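Local coordinates for putative carboxynorspermidine decarboxylase protein (PDB 3MT1) that probably decarboxylates carboxynorspermidine and carboxyspermidine with the help of pyridoxal 5'-phosphate, yielding norspermidine and spermidine, at the interface of chains A and B. Sequence-based numbering; all coordinates share one arbitrary frame. Chains: chain A/B, Putative carboxynorspermidine decarboxylase protein.

Contact 1: the interface of chains A and B. Residues chain A 42, 65, 68-69; chain B 357, 360-361, 364.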
# COMPACT_ATOMS: atom_id res chain seq x y z
N TRP A 42 -1.30 13.78 -12.77
CA TRP A 42 -2.05 14.80 -13.48
C TRP A 42 -1.19 15.77 -14.29
O TRP A 42 -1.68 16.44 -15.19
CB TRP A 42 -3.02 15.54 -12.56
CG TRP A 42 -2.41 16.04 -11.29
CD1 TRP A 42 -2.40 15.40 -10.08
CD2 TRP A 42 -1.76 17.29 -11.09
NE1 TRP A 42 -1.78 16.17 -9.14
CE2 TRP A 42 -1.37 17.34 -9.74
CE3 TRP A 42 -1.47 18.38 -11.93
CZ2 TRP A 42 -0.67 18.45 -9.19
CZ3 TRP A 42 -0.77 19.49 -11.38
CH2 TRP A 42 -0.38 19.50 -10.02
N LEU A 65 -10.47 15.45 -9.11
CA LEU A 65 -9.25 15.54 -9.88
C LEU A 65 -9.59 15.50 -11.37
O LEU A 65 -9.00 16.28 -12.13
CB LEU A 65 -8.28 14.40 -9.54
CG LEU A 65 -6.91 14.34 -10.24
CD1 LEU A 65 -6.00 15.33 -9.57
CD2 LEU A 65 -6.23 13.00 -10.20
N GLU A 68 -11.11 18.93 -12.38
CA GLU A 68 -10.22 20.11 -12.23
C GLU A 68 -8.93 20.07 -13.08
O GLU A 68 -8.41 21.11 -13.45
CB GLU A 68 -9.93 20.40 -10.75
CG GLU A 68 -11.16 20.86 -9.96
CD GLU A 68 -10.92 21.10 -8.45
OE1 GLU A 68 -9.78 20.89 -7.96
OE2 GLU A 68 -11.90 21.52 -7.76
N ARG A 69 -8.42 18.89 -13.41
CA ARG A 69 -7.14 18.78 -14.11
C ARG A 69 -7.25 18.20 -15.50
O ARG A 69 -6.37 18.39 -16.33
CB ARG A 69 -6.16 17.92 -13.30
CG ARG A 69 -5.87 18.43 -11.90
CD ARG A 69 -5.12 19.68 -11.95
NE ARG A 69 -4.78 20.15 -10.63
CZ ARG A 69 -4.02 21.22 -10.38
NH1 ARG A 69 -3.51 21.90 -11.39
NH2 ARG A 69 -3.76 21.58 -9.13
N TYR B 357 -8.37 16.60 0.10
CA TYR B 357 -8.15 16.53 -1.33
C TYR B 357 -6.73 16.95 -1.72
O TYR B 357 -6.07 16.30 -2.56
CB TYR B 357 -9.21 17.39 -2.08
CG TYR B 357 -8.93 17.46 -3.54
CD1 TYR B 357 -9.20 16.36 -4.36
CD2 TYR B 357 -8.35 18.58 -4.11
CE1 TYR B 357 -8.94 16.40 -5.72
CE2 TYR B 357 -8.06 18.63 -5.48
CZ TYR B 357 -8.37 17.53 -6.26
OH TYR B 357 -8.08 17.51 -7.58
N TYR B 360 -4.34 14.22 -1.34
CA TYR B 360 -4.44 13.32 -2.48
C TYR B 360 -3.77 13.89 -3.72
O TYR B 360 -2.92 13.23 -4.30
CB TYR B 360 -5.89 12.99 -2.77
CG TYR B 360 -6.15 12.27 -4.07
CD1 TYR B 360 -5.72 10.94 -4.28
CD2 TYR B 360 -6.87 12.89 -5.08
CE1 TYR B 360 -6.00 10.28 -5.49
CE2 TYR B 360 -7.15 12.26 -6.27
CZ TYR B 360 -6.72 10.98 -6.48
OH TYR B 360 -7.05 10.39 -7.66
N GLU B 361 -4.14 15.13 -4.08
CA GLU B 361 -3.73 15.73 -5.35
C GLU B 361 -2.23 15.87 -5.40
O GLU B 361 -1.59 15.59 -6.44
CB GLU B 361 -4.35 17.11 -5.54
CG GLU B 361 -4.35 17.54 -6.98
CD GLU B 361 -4.64 19.01 -7.19
OE1 GLU B 361 -5.43 19.34 -8.13
OE2 GLU B 361 -4.08 19.82 -6.43
N LEU B 364 0.22 13.00 -6.33
CA LEU B 364 0.20 12.48 -7.72
C LEU B 364 1.00 13.30 -8.70
O LEU B 364 1.27 12.88 -9.81
CB LEU B 364 -1.24 12.40 -8.26
CG LEU B 364 -1.95 11.18 -7.68
CD1 LEU B 364 -3.45 11.27 -7.85
CD2 LEU B 364 -1.33 9.85 -8.24
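B:Glu361 meets A:Arg69 and A:Trp42 with opposite ends of the same residue, its carboxylate and its backbone carbonyl, and so illustrates how one residue of a C-terminal helix (B 357-362) can hold a homodimer partner. The carboxylate lies at the side of the guanidinium group: NE and NH2 of A:Arg69 both converge on OE1 of B:Glu361, with NE at 2.7 Å. OE1 sits in the guanidinium plane, yet the two nitrogens reach it from above the same face of the carboxylate, whose plane is turned 54° from theirs. The bond from NH2 to OE2 is weak. At the other end, the indole NE1 of A:Trp42 donates almost straight to the carbonyl O of B:Glu361 at 2.8 Å, the acceptor lying in the ring plane; CG of the tryptophan, set between backbone N and carbonyl carbon (chi1 50°), helps present NE1 there. The extended glutamate chain passes over the rim of the indole, on the face that the guanidinium also approaches, which should limit the swing of both charged groups. A:Leu65, from helix A 60-70, fills the apolar part: its CD1 is 3.8 Å from CG of B:Glu361, while CD2 points towards B:Tyr360 and B:Leu364. Contact is looser towards A:Glu68, whose carboxylate slides past B:Tyr357, its plane 81° from the ring, and hides little surface. Between these two regions, the phenolic OH of B:Tyr357 rests 3.3 Å from CA of A:Leu65.

Contact 2: the interface of chains A and B. Residues chain A 268-269, 272, 328; chain B 264, 268, 271-272, 274.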
# COMPACT_ATOMS: atom_id res chain seq x y z
N LEU A 268 3.34 -2.16 -5.55
CA LEU A 268 2.59 -3.00 -4.69
C LEU A 268 1.85 -4.16 -5.41
O LEU A 268 1.69 -5.24 -4.84
CB LEU A 268 1.64 -2.10 -3.90
CG LEU A 268 0.65 -2.58 -2.87
CD1 LEU A 268 1.38 -3.33 -1.79
CD2 LEU A 268 -0.17 -1.41 -2.30
N ASP A 269 1.41 -3.96 -6.64
CA ASP A 269 0.77 -5.06 -7.37
C ASP A 269 1.67 -6.26 -7.52
O ASP A 269 1.20 -7.40 -7.48
CB ASP A 269 0.22 -4.62 -8.74
CG ASP A 269 -1.17 -3.99 -8.64
OD1 ASP A 269 -1.59 -3.59 -7.52
OD2 ASP A 269 -1.88 -3.87 -9.66
N ILE A 272 1.08 -8.02 -4.03
CA ILE A 272 -0.32 -8.45 -3.97
C ILE A 272 -0.56 -9.65 -4.90
O ILE A 272 -1.16 -10.65 -4.51
CB ILE A 272 -1.32 -7.31 -4.43
CG1 ILE A 272 -1.21 -6.06 -3.57
CG2 ILE A 272 -2.75 -7.79 -4.41
CD1 ILE A 272 -1.17 -6.38 -2.08
N LYS A 328 -0.66 4.09 -5.71
CA LYS A 328 -0.79 3.31 -4.50
C LYS A 328 0.55 3.12 -3.79
O LYS A 328 0.70 2.24 -2.94
CB LYS A 328 -1.47 1.98 -4.77
CG LYS A 328 -0.70 1.09 -5.74
CD LYS A 328 -1.42 -0.26 -5.73
CE LYS A 328 -2.35 -0.39 -6.91
NZ LYS A 328 -3.23 -1.56 -6.79
N GLU B 264 -7.12 -2.44 0.97
CA GLU B 264 -5.92 -2.15 0.21
C GLU B 264 -5.30 -0.83 0.64
O GLU B 264 -4.07 -0.70 0.74
CB GLU B 264 -6.13 -2.18 -1.32
CG GLU B 264 -4.80 -2.00 -2.04
CD GLU B 264 -4.83 -2.33 -3.51
OE1 GLU B 264 -5.77 -3.02 -3.94
OE2 GLU B 264 -3.94 -1.88 -4.25
N LEU B 268 -3.39 -2.78 4.84
CA LEU B 268 -2.87 -3.43 3.68
C LEU B 268 -2.29 -4.80 4.00
O LEU B 268 -2.28 -5.68 3.16
CB LEU B 268 -1.86 -2.51 3.00
CG LEU B 268 -0.93 -3.00 1.88
CD1 LEU B 268 -1.71 -3.45 0.62
CD2 LEU B 268 0.17 -1.97 1.50
N LEU B 271 -4.68 -7.47 3.10
CA LEU B 271 -4.69 -7.88 1.73
C LEU B 271 -3.44 -8.70 1.45
O LEU B 271 -3.55 -9.78 0.90
CB LEU B 271 -4.83 -6.69 0.79
CG LEU B 271 -4.85 -7.05 -0.71
CD1 LEU B 271 -5.99 -8.03 -1.07
CD2 LEU B 271 -4.96 -5.79 -1.55
N ILE B 272 -2.27 -8.20 1.84
CA ILE B 272 -0.98 -8.86 1.54
C ILE B 272 -0.90 -10.33 2.00
O ILE B 272 -0.43 -11.21 1.26
CB ILE B 272 0.21 -8.12 2.17
CG1 ILE B 272 0.29 -6.69 1.67
CG2 ILE B 272 1.48 -8.82 1.79
CD1 ILE B 272 1.44 -5.86 2.28
N ARG B 274 -3.54 -12.03 3.12
CA ARG B 274 -4.88 -12.65 2.95
C ARG B 274 -5.44 -13.10 4.28
O ARG B 274 -5.76 -14.27 4.48
CB ARG B 274 -4.85 -13.80 1.94
CG ARG B 274 -4.18 -13.49 0.63
CD ARG B 274 -4.94 -12.43 -0.09
NE ARG B 274 -4.25 -11.96 -1.30
CZ ARG B 274 -4.90 -11.56 -2.38
NH1 ARG B 274 -6.24 -11.56 -2.40
NH2 ARG B 274 -4.21 -11.16 -3.44
O HOH W 1 -1.45 -11.92 -1.62
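Short helices, A 268-272 and its counterpart B 268-273, face each other across the homodimer interface, and A:Asp269, a predicted substrate-binding residue, belongs to the first of them. A:Leu268 and B:Leu268 reach towards each other tip to tip, CD1 of the first lying 3.8 Å from CD2 of the second. Beside this pair A:Ile272 crosses B:Leu271 at about a right angle, its CD1 reaching CD2 of the leucine at 3.9 Å and also touching B:Leu268 and B:Ile272. The bend at chi2 (-46°) turns that terminal methyl into the group. A run of charged groups flanks the apolar core. NZ of A:Lys328 bonds to OE2 of B:Glu264 at 2.7 Å, using the syn lone pair of that oxygen, and to OD1 of A:Asp269 at 2.7 Å, again on the syn side though somewhat out of the carboxylate plane. The lysine amine, probably charged, thus stands between two carboxylates, one from each chain, and probably offsets their mutual repulsion. With an alanine in place of A:Lys328, the carboxylates of B:Glu264 and A:Asp269 would probably lose their shared positive mate and be set free to turn apart. On the opposite flank the guanidinium of B:Arg274 lies with one face over CD1 of B:Leu271. Its NH2 donates to the carbonyl O of A:Ile272 at 3.3 Å, from above the carbonyl plane. Water 1 joins the carbonyl oxygens of A:Ile272 and B:Ile272, and NE of B:Arg274 meets this water at 2.8 Å, nearly straight.

Contact 1 and contact 2 are parts of one two-fold symmetric interface, their C-alpha centres about 23 Å apart, and they share no residue. Contact 1 brings the C-terminal helix of chain B against helix 60-70 and the 3-10 helix 42-44 of chain A, whereas contact 2 sets helix A 268-272 against its counterpart B 268-273, with B:Glu264, B:Arg274 and A:Lys328 around them. Each has a twin with the chains exchanged, so the dimer is held both by its tails and at its middle. Because contact 2 includes a predicted substrate-binding residue, dimer assembly may help to shape the active site.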